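Local coordinates for Serine/threonine-protein kinase Tel1 (Chaetomium thermophilum, PDB 6SKY) that probably phosphorylates serine or threonine followed by glutamine in target proteins, using ATP, to switch on checkpoint signalling when DNA is damaged, at residues A[1701-1706]-A[1776-1781]; A[1676-1681]-A[1694-1699]; A[2218-2223]-A[2256-2261]; A[2228-2233]-A[2246-2251]; A[2652-2655]-A[2659-2662]. One frame throughout, in Å; residues are numbered along the deposited sequence.

Contact 1 (A[1701-1706]-A[1776-1781]); sequences VSDAIS and KIVTLR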
# COMPACT_ATOMS: atom_id res chain seq x y z
N VAL A 1701 63.25 37.64 -13.45
CA VAL A 1701 63.19 38.79 -12.55
C VAL A 1701 64.07 39.92 -13.06
O VAL A 1701 63.71 41.10 -12.94
CB VAL A 1701 63.58 38.37 -11.12
CG1 VAL A 1701 63.58 39.57 -10.21
CG2 VAL A 1701 62.61 37.33 -10.61
N SER A 1702 65.22 39.60 -13.66
CA SER A 1702 66.06 40.67 -14.18
C SER A 1702 65.39 41.38 -15.35
O SER A 1702 65.36 42.61 -15.40
CB SER A 1702 67.42 40.10 -14.61
OG SER A 1702 67.34 39.56 -15.91
N ASP A 1703 64.83 40.62 -16.30
CA ASP A 1703 64.18 41.23 -17.45
C ASP A 1703 62.87 41.91 -17.08
O ASP A 1703 62.36 42.70 -17.88
CB ASP A 1703 63.94 40.18 -18.53
CG ASP A 1703 65.22 39.74 -19.20
OD1 ASP A 1703 66.21 39.51 -18.49
OD2 ASP A 1703 65.22 39.62 -20.44
N ALA A 1704 62.31 41.60 -15.92
CA ALA A 1704 61.16 42.36 -15.44
C ALA A 1704 61.57 43.61 -14.69
O ALA A 1704 60.83 44.60 -14.71
CB ALA A 1704 60.30 41.48 -14.52
N ILE A 1705 62.72 43.60 -14.03
CA ILE A 1705 63.20 44.79 -13.33
C ILE A 1705 63.68 45.83 -14.33
O ILE A 1705 63.36 47.02 -14.21
CB ILE A 1705 64.29 44.42 -12.31
CG1 ILE A 1705 63.67 43.88 -11.03
CG2 ILE A 1705 65.16 45.62 -12.00
CD1 ILE A 1705 62.85 44.90 -10.28
N SER A 1706 64.46 45.41 -15.32
CA SER A 1706 65.02 46.37 -16.27
C SER A 1706 63.92 47.00 -17.12
O SER A 1706 63.83 48.22 -17.22
CB SER A 1706 66.06 45.69 -17.16
OG SER A 1706 65.44 44.98 -18.22
N LYS A 1776 58.46 37.06 -27.05
CA LYS A 1776 58.41 38.35 -26.38
C LYS A 1776 57.98 38.24 -24.93
O LYS A 1776 58.18 39.19 -24.17
CB LYS A 1776 57.46 39.28 -27.13
CG LYS A 1776 57.86 39.56 -28.55
CD LYS A 1776 59.06 40.48 -28.61
CE LYS A 1776 59.28 41.01 -30.02
NZ LYS A 1776 60.31 42.09 -30.04
N ILE A 1777 57.38 37.12 -24.53
CA ILE A 1777 57.02 36.89 -23.13
C ILE A 1777 58.21 36.24 -22.45
O ILE A 1777 58.61 35.13 -22.80
CB ILE A 1777 55.77 36.01 -23.02
CG1 ILE A 1777 54.64 36.58 -23.84
CG2 ILE A 1777 55.33 35.91 -21.58
CD1 ILE A 1777 53.40 35.76 -23.74
N VAL A 1778 58.78 36.93 -21.46
CA VAL A 1778 59.98 36.40 -20.82
C VAL A 1778 59.67 35.16 -19.99
O VAL A 1778 60.57 34.37 -19.72
CB VAL A 1778 60.65 37.48 -19.96
CG1 VAL A 1778 59.89 37.69 -18.69
CG2 VAL A 1778 62.09 37.11 -19.66
N THR A 1779 58.41 34.96 -19.60
CA THR A 1779 58.09 33.80 -18.78
C THR A 1779 57.95 32.54 -19.61
O THR A 1779 58.14 31.44 -19.09
CB THR A 1779 56.80 34.05 -18.00
OG1 THR A 1779 56.75 35.42 -17.60
CG2 THR A 1779 56.76 33.19 -16.76
N LEU A 1780 57.63 32.66 -20.90
CA LEU A 1780 57.57 31.51 -21.78
C LEU A 1780 58.89 31.24 -22.47
O LEU A 1780 59.06 30.16 -23.04
CB LEU A 1780 56.50 31.70 -22.85
CG LEU A 1780 55.03 31.69 -22.49
CD1 LEU A 1780 54.25 32.12 -23.69
CD2 LEU A 1780 54.60 30.32 -22.05
N ARG A 1781 59.81 32.20 -22.45
CA ARG A 1781 61.07 32.03 -23.16
C ARG A 1781 62.03 31.13 -22.39
O ARG A 1781 62.86 30.45 -23.00
CB ARG A 1781 61.70 33.39 -23.41
CG ARG A 1781 62.87 33.39 -24.34
CD ARG A 1781 63.69 34.62 -24.09
NE ARG A 1781 62.85 35.81 -23.96
CZ ARG A 1781 63.24 36.92 -23.36
NH1 ARG A 1781 64.44 37.01 -22.82
NH2 ARG A 1781 62.41 37.96 -23.29
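In the alpha-solenoid part of the chain, the C-terminal end of helix 1687-1706 meets the short helical turn around 1778-1781. Asp1703 carries the contact on the first segment, and Val1778 and Arg1781 on the second. Asp1703 CB lies 3.8 Å from Val1778 CG2. The same methyl is 4.1 Å from Asp1703 OD2, so the CB, CG and OD2 side of the aspartate lies along it. Val1778 places CG2 there because that branch is anti to the backbone N, while CG1 takes the position between N and the carbonyl carbon (chi1 76°). Val1778 CG2 also sits over one face of the Arg1781 guanidinium, offset toward its rim. The charged pair is long: Asp1703 OD2 stands 3.6 Å from Arg1781 NH1. The oxygen comes to the edge of the guanidinium, near its plane, but the carboxylate plane is turned 59° from it. Arg1781 NE bonds to the carbonyl O of Pro1775, which ties the guanidinium to its own stretch of chain with NH1 toward Asp1703. Val1778 also touches Leu1712 of helix 1710-1719. The ion pair is long and its arginine exposed, so it probably adds little; the buried valine methyl supplies the apolar part.

Contact 2 (A[1676-1681]-A[1694-1699]); sequences NLIKSL and EAALRT
Ile1678 of helix 1670-1684 packs against Leu1697 and Ala1696 of helix 1687-1706. The apolar contacts come first. Ile1678 uses its CG2 branch, which is 3.8 Å from Leu1697 CG and 3.9 Å from Leu1697 CD2. With chi1 at -69°, this methyl is anti to the backbone N and faces the partner helix. The two side chains run alongside each other, antiparallel. The same methyl is 4.4 Å from Ala1696 CB, so it meets two successive residues of the second helix. Lys1679 adds a backbone contact, its CA lying 4.3 Å from Leu1697 CD1. Its long chain leads away, and NZ bonds to the carbonyl O of Ser1719.

The polar contacts stay within each helix. Ser1680 OG donates to Leu1677 O at 3.1 Å, from above the carbonyl plane. Thr1699 OG1 likewise donates to Ala1695 O at 3.2 Å. That carbonyl also accepts the backbone N of Thr1699, so one oxygen takes two donors from one residue.

The two helices form a helical hairpin, with short-segment axes 9.5 Å apart and N-to-C directions 135° apart. Ile1786 of helix 1783-1789 touches Ala1696 and Leu1681. Between these two segments the side-chain contact is apolar, with the hydroxyls turned back onto their own backbones and the lysine amine held by a third element.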
# COMPACT_ATOMS: atom_id res chain seq x y z
N ASN A 1676 55.15 30.15 -9.36
CA ASN A 1676 55.11 29.21 -8.25
C ASN A 1676 55.60 27.84 -8.67
O ASN A 1676 56.31 27.17 -7.91
CB ASN A 1676 53.70 29.12 -7.68
CG ASN A 1676 53.33 30.34 -6.89
OD1 ASN A 1676 54.05 31.32 -6.88
ND2 ASN A 1676 52.19 30.28 -6.23
N LEU A 1677 55.24 27.40 -9.87
CA LEU A 1677 55.72 26.11 -10.35
C LEU A 1677 57.23 26.09 -10.48
O LEU A 1677 57.88 25.08 -10.19
CB LEU A 1677 55.08 25.76 -11.68
CG LEU A 1677 53.73 25.07 -11.62
CD1 LEU A 1677 53.33 24.67 -13.00
CD2 LEU A 1677 53.82 23.87 -10.74
N ILE A 1678 57.82 27.20 -10.92
CA ILE A 1678 59.27 27.26 -11.09
C ILE A 1678 59.96 27.41 -9.74
O ILE A 1678 61.02 26.82 -9.51
CB ILE A 1678 59.64 28.39 -12.05
CG1 ILE A 1678 59.19 28.05 -13.46
CG2 ILE A 1678 61.12 28.63 -12.04
CD1 ILE A 1678 59.35 29.18 -14.43
N LYS A 1679 59.38 28.18 -8.83
CA LYS A 1679 59.96 28.35 -7.51
C LYS A 1679 59.99 27.04 -6.75
O LYS A 1679 60.96 26.75 -6.04
CB LYS A 1679 59.19 29.40 -6.73
CG LYS A 1679 59.68 29.59 -5.33
CD LYS A 1679 58.71 30.40 -4.51
CE LYS A 1679 57.41 29.64 -4.32
NZ LYS A 1679 56.42 30.45 -3.57
N SER A 1680 58.94 26.23 -6.87
CA SER A 1680 58.93 24.95 -6.17
C SER A 1680 60.03 24.01 -6.64
O SER A 1680 60.32 23.03 -5.95
CB SER A 1680 57.58 24.27 -6.31
OG SER A 1680 57.50 23.58 -7.54
N LEU A 1681 60.65 24.29 -7.79
CA LEU A 1681 61.73 23.45 -8.29
C LEU A 1681 63.07 23.77 -7.64
O LEU A 1681 63.98 22.94 -7.71
CB LEU A 1681 61.85 23.62 -9.80
CG LEU A 1681 61.41 22.46 -10.65
CD1 LEU A 1681 60.05 22.00 -10.21
CD2 LEU A 1681 61.38 22.90 -12.09
N GLU A 1694 66.81 28.17 -10.91
CA GLU A 1694 67.44 29.42 -10.51
C GLU A 1694 67.84 30.26 -11.72
O GLU A 1694 67.71 31.49 -11.70
CB GLU A 1694 68.64 29.14 -9.62
CG GLU A 1694 68.27 28.69 -8.23
CD GLU A 1694 69.43 28.13 -7.43
OE1 GLU A 1694 69.28 27.96 -6.21
OE2 GLU A 1694 70.49 27.86 -8.03
N ALA A 1695 68.29 29.61 -12.79
CA ALA A 1695 68.59 30.34 -14.02
C ALA A 1695 67.35 31.00 -14.59
O ALA A 1695 67.37 32.18 -14.96
CB ALA A 1695 69.21 29.40 -15.04
N ALA A 1696 66.25 30.25 -14.66
CA ALA A 1696 64.99 30.79 -15.17
C ALA A 1696 64.53 31.98 -14.33
O ALA A 1696 64.14 33.01 -14.87
CB ALA A 1696 63.93 29.71 -15.19
N LEU A 1697 64.57 31.84 -13.01
CA LEU A 1697 64.10 32.92 -12.16
C LEU A 1697 64.99 34.15 -12.29
O LEU A 1697 64.49 35.28 -12.27
CB LEU A 1697 64.02 32.47 -10.71
CG LEU A 1697 62.85 31.56 -10.36
CD1 LEU A 1697 62.90 31.17 -8.91
CD2 LEU A 1697 61.55 32.26 -10.68
N ARG A 1698 66.30 33.96 -12.43
CA ARG A 1698 67.18 35.11 -12.62
C ARG A 1698 66.85 35.84 -13.90
O ARG A 1698 66.69 37.07 -13.91
CB ARG A 1698 68.65 34.67 -12.61
CG ARG A 1698 69.29 34.72 -11.24
CD ARG A 1698 70.79 34.44 -11.28
NE ARG A 1698 71.12 33.09 -10.86
CZ ARG A 1698 71.49 32.13 -11.69
NH1 ARG A 1698 71.60 32.37 -12.99
NH2 ARG A 1698 71.77 30.92 -11.22
N THR A 1699 66.70 35.10 -15.00
CA THR A 1699 66.32 35.74 -16.27
C THR A 1699 65.01 36.50 -16.14
O THR A 1699 64.93 37.68 -16.52
CB THR A 1699 66.20 34.69 -17.37
OG1 THR A 1699 67.45 34.02 -17.53
CG2 THR A 1699 65.82 35.35 -18.67

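Contact 3 (A[2218-2223]-A[2256-2261]); sequences GEMISS and VSVARL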
# COMPACT_ATOMS: atom_id res chain seq x y z
N GLY A 2218 2.70 -5.08 9.22
CA GLY A 2218 1.26 -4.91 9.13
C GLY A 2218 0.43 -5.88 9.93
O GLY A 2218 -0.79 -5.73 9.96
N GLU A 2219 1.04 -6.87 10.58
CA GLU A 2219 0.30 -7.82 11.41
C GLU A 2219 0.11 -7.22 12.79
O GLU A 2219 0.93 -7.41 13.68
CB GLU A 2219 1.03 -9.15 11.49
CG GLU A 2219 1.71 -9.57 10.22
CD GLU A 2219 0.74 -9.79 9.10
OE1 GLU A 2219 0.91 -9.15 8.05
OE2 GLU A 2219 -0.19 -10.59 9.26
N MET A 2220 -0.99 -6.52 12.98
CA MET A 2220 -1.22 -5.84 14.25
C MET A 2220 -1.66 -6.81 15.34
O MET A 2220 -1.16 -6.76 16.47
CB MET A 2220 -2.25 -4.74 14.07
CG MET A 2220 -1.81 -3.64 13.15
SD MET A 2220 -2.85 -2.20 13.30
CE MET A 2220 -1.93 -1.03 12.32
N ILE A 2221 -2.60 -7.69 15.03
CA ILE A 2221 -3.13 -8.55 16.08
C ILE A 2221 -2.09 -9.58 16.49
O ILE A 2221 -1.99 -9.93 17.67
CB ILE A 2221 -4.44 -9.21 15.64
CG1 ILE A 2221 -5.39 -8.16 15.07
CG2 ILE A 2221 -5.11 -9.87 16.81
CD1 ILE A 2221 -5.74 -7.07 16.02
N SER A 2222 -1.28 -10.06 15.55
CA SER A 2222 -0.24 -11.02 15.90
C SER A 2222 0.79 -10.38 16.82
O SER A 2222 1.24 -10.99 17.79
CB SER A 2222 0.42 -11.54 14.64
OG SER A 2222 -0.54 -11.84 13.66
N SER A 2223 1.18 -9.14 16.52
CA SER A 2223 2.12 -8.42 17.37
C SER A 2223 1.56 -8.19 18.76
O SER A 2223 2.27 -8.35 19.76
CB SER A 2223 2.47 -7.10 16.71
OG SER A 2223 2.92 -6.16 17.66
N VAL A 2256 -2.65 -1.56 21.23
CA VAL A 2256 -4.07 -1.88 21.37
C VAL A 2256 -4.93 -0.66 21.07
O VAL A 2256 -6.03 -0.80 20.54
CB VAL A 2256 -4.34 -2.43 22.78
CG1 VAL A 2256 -5.81 -2.50 23.05
CG2 VAL A 2256 -3.77 -3.80 22.91
N SER A 2257 -4.45 0.54 21.37
CA SER A 2257 -5.21 1.74 21.02
C SER A 2257 -5.21 1.98 19.52
O SER A 2257 -6.23 2.40 18.96
CB SER A 2257 -4.64 2.96 21.72
OG SER A 2257 -4.63 2.78 23.12
N VAL A 2258 -4.09 1.74 18.85
CA VAL A 2258 -4.04 1.97 17.41
C VAL A 2258 -4.96 1.02 16.67
O VAL A 2258 -5.62 1.40 15.70
CB VAL A 2258 -2.59 1.86 16.90
CG1 VAL A 2258 -2.55 1.74 15.41
CG2 VAL A 2258 -1.81 3.05 17.33
N ALA A 2259 -5.02 -0.23 17.10
CA ALA A 2259 -5.84 -1.25 16.45
C ALA A 2259 -7.28 -1.25 16.92
O ALA A 2259 -8.08 -2.02 16.39
CB ALA A 2259 -5.24 -2.63 16.66
N ARG A 2260 -7.63 -0.42 17.89
CA ARG A 2260 -8.98 -0.35 18.45
C ARG A 2260 -9.43 -1.69 19.01
O ARG A 2260 -10.61 -2.00 19.03
CB ARG A 2260 -10.00 0.14 17.43
CG ARG A 2260 -9.67 1.45 16.80
CD ARG A 2260 -9.73 2.54 17.80
NE ARG A 2260 -9.57 3.84 17.17
CZ ARG A 2260 -10.57 4.63 16.83
NH1 ARG A 2260 -10.34 5.80 16.26
NH2 ARG A 2260 -11.82 4.25 17.07
N LEU A 2261 -8.48 -2.49 19.47
CA LEU A 2261 -8.78 -3.86 19.86
C LEU A 2261 -9.57 -3.94 21.14
O LEU A 2261 -10.19 -4.97 21.41
CB LEU A 2261 -7.48 -4.64 20.00
CG LEU A 2261 -7.59 -6.15 19.91
CD1 LEU A 2261 -8.21 -6.52 18.60
CD2 LEU A 2261 -6.23 -6.75 20.03
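Met2220, in the first turn of helix 2220-2232, reaches toward the C-terminal end of helix 2245-2259. Its CB starts toward that helix. CG is anti to the carbonyl carbon (chi1 -64°), and the chain is extended from there on. CB and CG only carry the chain across; SD is the first atom to make contact, 4.1 Å from Ala2259 CB. CE at the tip then lies 4.2 Å from Val2258 CG1. The methionine end lies crosswise over the valine, nearly perpendicular to it.

Next to it, Ile2221 meets Leu2261. Ile2221 CD1 is 3.6 Å from Leu2261 CD1 and 4.1 Å from Leu2261 CD2, so one methyl faces both branches of the leucine. Leu2261 follows Arg2260, whose positive phi closes helix 2245-2259 in a Schellman motif. The bond from Leu2261 N to Val2256 O, at 3.2 Å, belongs to that turn.

Both Met2220 and Val2258 touch Trp2215 of helix 2203-2217. Ile2224, one turn further along helix 2220-2232, packs on Ala2259 and Leu2261. The second subunit also reaches this place: its Met2917 packs on Met2220, its Asn2921 bonds to Ala2259 O, and its Asp2922 pairs with Arg2260. Within the FAT region, the contact thus joins the start of helix 2220-2232 to the end of helix 2245-2259 and the turn after it, where they border the dimer partner.

Contact 4 (A[2228-2233]-A[2246-2251]); sequences QAIDKD and SDLLSK
Leu2248 of helix 2245-2259 lies against Asp2231 and Ile2230 near the end of helix 2220-2232. In the apolar group, Leu2248 does the touching with CD2. This methyl is 3.7 Å from Asp2231 CB and 3.8 Å from Asp2231 CA, so it presses on the base of the aspartate side chain and its backbone. It also reaches Ile2230 CG2 at 4.0 Å. Leu2248 has CG anti to its own backbone N (chi1 173°), which carries the branched end across to the other helix.

In the mixed group, Asp2231 OD2 is 4.0 Å from Leu2249 CD2. This is contact between an oxygen and a methyl, not a polar bond. Leu2249 starts off to one side of the partner helix, and its CD2 swings in to the carboxylate. Around the two leucines, Leu2248 also packs on Met2208 of helix 2203-2217, and Leu2249 on Pro2274 and Ala2275 of helix 2264-2279.

In the ionic group, the other carboxylate oxygen, Asp2231 OD1, makes a salt bridge to NE of Arg2245, the first residue of helix 2245-2259. The pair ties one helix's end to the other's start, and probably favours a charged carboxylate beside the leucines.

The short-segment axes lie 10.3 Å apart, with N-to-C directions 146° apart. Two neighbouring helices packed in this nearly antiparallel way form the helical hairpin typical of alpha solenoids such as the FAT domain, which belongs to the TPR clan.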
# COMPACT_ATOMS: atom_id res chain seq x y z
N GLN A 2228 1.51 -9.60 24.55
CA GLN A 2228 0.76 -10.03 25.72
C GLN A 2228 1.26 -11.37 26.25
O GLN A 2228 1.22 -11.61 27.45
CB GLN A 2228 -0.72 -10.11 25.40
CG GLN A 2228 -1.38 -8.78 25.25
CD GLN A 2228 -2.76 -8.90 24.69
OE1 GLN A 2228 -3.10 -9.90 24.09
NE2 GLN A 2228 -3.56 -7.88 24.89
N ALA A 2229 1.72 -12.25 25.36
CA ALA A 2229 2.33 -13.49 25.82
C ALA A 2229 3.65 -13.23 26.54
O ALA A 2229 3.95 -13.89 27.53
CB ALA A 2229 2.54 -14.43 24.64
N ILE A 2230 4.45 -12.29 26.04
CA ILE A 2230 5.65 -11.89 26.77
C ILE A 2230 5.29 -11.41 28.16
O ILE A 2230 5.96 -11.73 29.14
CB ILE A 2230 6.43 -10.80 26.01
CG1 ILE A 2230 6.94 -11.30 24.68
CG2 ILE A 2230 7.60 -10.35 26.82
CD1 ILE A 2230 7.58 -10.23 23.91
N ASP A 2231 4.23 -10.61 28.26
CA ASP A 2231 3.88 -10.03 29.56
C ASP A 2231 3.29 -11.06 30.50
O ASP A 2231 3.46 -10.95 31.72
CB ASP A 2231 2.91 -8.88 29.37
CG ASP A 2231 2.36 -8.39 30.68
OD1 ASP A 2231 3.16 -8.11 31.60
OD2 ASP A 2231 1.12 -8.28 30.80
N LYS A 2232 2.60 -12.07 29.98
CA LYS A 2232 1.95 -13.05 30.83
C LYS A 2232 2.96 -14.01 31.44
O LYS A 2232 3.13 -14.06 32.66
CB LYS A 2232 0.89 -13.80 30.03
CG LYS A 2232 0.31 -15.00 30.73
CD LYS A 2232 -0.53 -15.81 29.77
CE LYS A 2232 -0.99 -17.11 30.39
NZ LYS A 2232 -1.69 -17.97 29.40
N ASP A 2233 3.65 -14.77 30.60
CA ASP A 2233 4.57 -15.81 31.07
C ASP A 2233 5.99 -15.42 30.67
O ASP A 2233 6.51 -15.86 29.65
CB ASP A 2233 4.18 -17.18 30.50
CG ASP A 2233 4.79 -18.34 31.27
OD1 ASP A 2233 4.18 -18.78 32.26
OD2 ASP A 2233 5.89 -18.80 30.90
N SER A 2246 7.13 -1.67 32.56
CA SER A 2246 6.33 -0.50 32.23
C SER A 2246 6.46 -0.12 30.76
O SER A 2246 5.47 0.30 30.16
CB SER A 2246 6.71 0.68 33.10
OG SER A 2246 7.94 1.22 32.70
N ASP A 2247 7.63 -0.30 30.16
CA ASP A 2247 7.72 -0.02 28.73
C ASP A 2247 7.02 -1.10 27.92
O ASP A 2247 6.42 -0.79 26.89
CB ASP A 2247 9.18 0.13 28.31
CG ASP A 2247 9.87 -1.18 28.09
OD1 ASP A 2247 9.71 -1.78 27.01
OD2 ASP A 2247 10.61 -1.62 29.00
N LEU A 2248 7.05 -2.34 28.38
CA LEU A 2248 6.26 -3.38 27.74
C LEU A 2248 4.77 -3.09 27.85
O LEU A 2248 4.03 -3.21 26.87
CB LEU A 2248 6.58 -4.74 28.36
CG LEU A 2248 5.73 -5.93 27.92
CD1 LEU A 2248 5.86 -6.17 26.45
CD2 LEU A 2248 6.13 -7.14 28.68
N LEU A 2249 4.31 -2.69 29.03
CA LEU A 2249 2.89 -2.41 29.21
C LEU A 2249 2.45 -1.23 28.38
O LEU A 2249 1.37 -1.25 27.79
CB LEU A 2249 2.59 -2.17 30.68
CG LEU A 2249 2.43 -3.41 31.53
CD1 LEU A 2249 2.08 -3.02 32.92
CD2 LEU A 2249 1.37 -4.30 30.96
N SER A 2250 3.27 -0.18 28.30
CA SER A 2250 2.87 0.98 27.51
C SER A 2250 2.95 0.69 26.02
O SER A 2250 2.18 1.24 25.24
CB SER A 2250 3.72 2.18 27.88
OG SER A 2250 5.06 2.00 27.47
N LYS A 2251 3.85 -0.20 25.60
CA LYS A 2251 3.86 -0.64 24.21
C LYS A 2251 2.60 -1.40 23.85
O LYS A 2251 2.00 -1.17 22.80
CB LYS A 2251 5.09 -1.49 23.96
CG LYS A 2251 5.45 -1.69 22.53
CD LYS A 2251 6.65 -2.57 22.46
CE LYS A 2251 7.18 -2.67 21.06
NZ LYS A 2251 7.72 -1.37 20.61

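Contact 5 (A[2652-2655]-A[2659-2662]); sequences LPLT and GLIE. With AGS (phosphothiophosphoric acid-adenylate ester), chain C.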
# COMPACT_ATOMS: atom_id res chain seq x y z
N LEU A 2652 13.15 41.35 15.17
CA LEU A 2652 13.00 41.79 16.56
C LEU A 2652 12.19 43.07 16.57
O LEU A 2652 12.73 44.15 16.28
CB LEU A 2652 14.36 42.00 17.20
CG LEU A 2652 14.39 42.47 18.64
CD1 LEU A 2652 13.89 41.38 19.52
CD2 LEU A 2652 15.78 42.83 19.00
N PRO A 2653 10.89 42.99 16.87
CA PRO A 2653 10.09 44.22 16.95
C PRO A 2653 10.38 44.95 18.25
O PRO A 2653 10.31 44.36 19.33
CB PRO A 2653 8.65 43.70 16.91
CG PRO A 2653 8.75 42.28 16.51
CD PRO A 2653 10.06 41.80 17.00
N LEU A 2654 10.71 46.23 18.14
CA LEU A 2654 10.99 47.02 19.33
C LEU A 2654 9.73 47.69 19.84
O LEU A 2654 9.35 47.53 21.00
CB LEU A 2654 12.07 48.07 19.04
CG LEU A 2654 13.50 47.54 18.93
CD1 LEU A 2654 14.41 48.66 18.51
CD2 LEU A 2654 13.93 46.97 20.24
N THR A 2655 9.07 48.45 18.98
CA THR A 2655 7.80 49.08 19.30
C THR A 2655 6.80 48.75 18.21
O THR A 2655 7.11 47.95 17.32
CB THR A 2655 7.98 50.59 19.46
OG1 THR A 2655 8.77 51.08 18.37
CG2 THR A 2655 8.68 50.90 20.75
N GLY A 2659 11.75 48.23 14.37
CA GLY A 2659 12.33 46.93 14.65
C GLY A 2659 13.74 46.84 14.14
O GLY A 2659 14.24 47.72 13.45
N LEU A 2660 14.38 45.74 14.53
CA LEU A 2660 15.69 45.37 14.02
C LEU A 2660 15.54 44.07 13.24
O LEU A 2660 15.04 43.08 13.77
CB LEU A 2660 16.68 45.17 15.16
CG LEU A 2660 16.86 46.33 16.11
CD1 LEU A 2660 17.84 45.93 17.16
CD2 LEU A 2660 17.35 47.52 15.35
N ILE A 2661 15.97 44.08 11.99
CA ILE A 2661 15.94 42.90 11.15
C ILE A 2661 17.36 42.47 10.87
O ILE A 2661 18.24 43.30 10.61
CB ILE A 2661 15.17 43.16 9.85
CG1 ILE A 2661 13.80 43.71 10.18
CG2 ILE A 2661 15.00 41.90 9.10
CD1 ILE A 2661 12.94 43.89 8.99
N GLU A 2662 17.60 41.17 10.95
CA GLU A 2662 18.92 40.63 10.67
C GLU A 2662 19.20 40.72 9.18
O GLU A 2662 18.43 40.19 8.38
CB GLU A 2662 19.01 39.20 11.14
CG GLU A 2662 20.34 38.56 10.92
CD GLU A 2662 20.29 37.06 11.09
OE1 GLU A 2662 20.12 36.36 10.07
OE2 GLU A 2662 20.40 36.58 12.23
PG AGS C . 9.26 47.52 -1.28
S1G AGS C . 8.98 46.35 -2.81
O2G AGS C . 8.71 46.86 0.01
O3G AGS C . 8.53 48.87 -1.51
PB AGS C . 11.70 46.70 -0.47
O1B AGS C . 11.15 45.36 -0.75
O2B AGS C . 13.08 46.98 -1.06
O3B AGS C . 10.77 47.82 -1.07
PA AGS C . 13.20 47.23 1.76
O1A AGS C . 13.37 48.68 1.91
O2A AGS C . 13.25 46.44 3.06
O3A AGS C . 11.82 46.89 1.09
O5' AGS C . 14.31 46.75 0.77
C5' AGS C . 15.68 46.87 1.16
C4' AGS C . 16.55 46.06 0.23
O4' AGS C . 17.32 45.13 1.01
C3' AGS C . 15.80 45.21 -0.79
O3' AGS C . 16.57 45.06 -1.98
C2' AGS C . 15.61 43.88 -0.07
O2' AGS C . 15.60 42.80 -0.98
C1' AGS C . 16.86 43.80 0.81
N9 AGS C . 16.61 43.21 2.12
C8 AGS C . 15.50 43.38 2.90
N7 AGS C . 15.54 42.73 4.03
C5 AGS C . 16.77 42.10 4.00
C6 AGS C . 17.42 41.25 4.91
N6 AGS C . 16.90 40.88 6.08
N1 AGS C . 18.64 40.78 4.58
C2 AGS C . 19.16 41.15 3.41
N3 AGS C . 18.65 41.94 2.47
C4 AGS C . 17.44 42.39 2.83
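Leu2652 and Leu2660 face each other as an antiparallel hydrogen-bonded pair in the hairpin of strands 2651-2655 and 2658-2662. Leu2660 N donates to Leu2652 O at 2.9 Å, nearly straight (167°). The return bond, from Leu2652 N to Leu2660 O, is also 2.9 Å but more bent at its hydrogen (144°). The two leucine side chains run next to each other on one face of the sheet, with Leu2652 CD2 4.2 Å from Leu2660 CD1. Leu2654 CD1 comes to Leu2660 CG at 4.1 Å.

Pro2653 and Gly2659 form the adjacent non-hydrogen-bonded pair, with their CA atoms 4.2 Å apart.

At the far end of the second strand, the backbone O of Glu2662 accepts a hydrogen bond from N6 of the bound ATP analogue at 2.8 Å. The CG2 branch of Ile2661, anti to the backbone N (chi1 -54°), reaches to 3.7 Å from the same N6. Val2664 N and His2764 O also bond to the nucleotide. The strand thus leads into the segment that holds the adenine, consistent with the hinge of kinases.

Further out, Tyr2517 of helix 2507-2522 touches both Leu2654 and Leu2660, and Thr2470 OG1 of helix 2461-2472 bonds to Pro2653 O and Leu2654 O. Strand 2604-2611 runs antiparallel on the other edge of strand 2658-2662, leaving 2651-2655 as an outermost strand of this kinase-domain sheet.

In the fold
Contacts 1 and 2 share helix 1687-1706. Their centres are 12 Å apart, and they touch where Val1778 CG2 lies 4.2 Å from Thr1699 CG2. Contacts 3 and 4 share helices 2220-2232 and 2245-2259. Contact 4 falls within the chain segment that contact 3 closes, nearer the connection between the helices, and their centres are 14 Å apart. The two pairs lie on opposite sides of the chain's centre, with contacts 1 and 3 about 85 Å apart between centres. Contact 5 alone reaches the nucleotide. The nearest atoms of contacts 2 and 5 are about 36 Å apart, and those of contacts 1, 3 and 4 lie further off, so the helical contacts are far from contact 5.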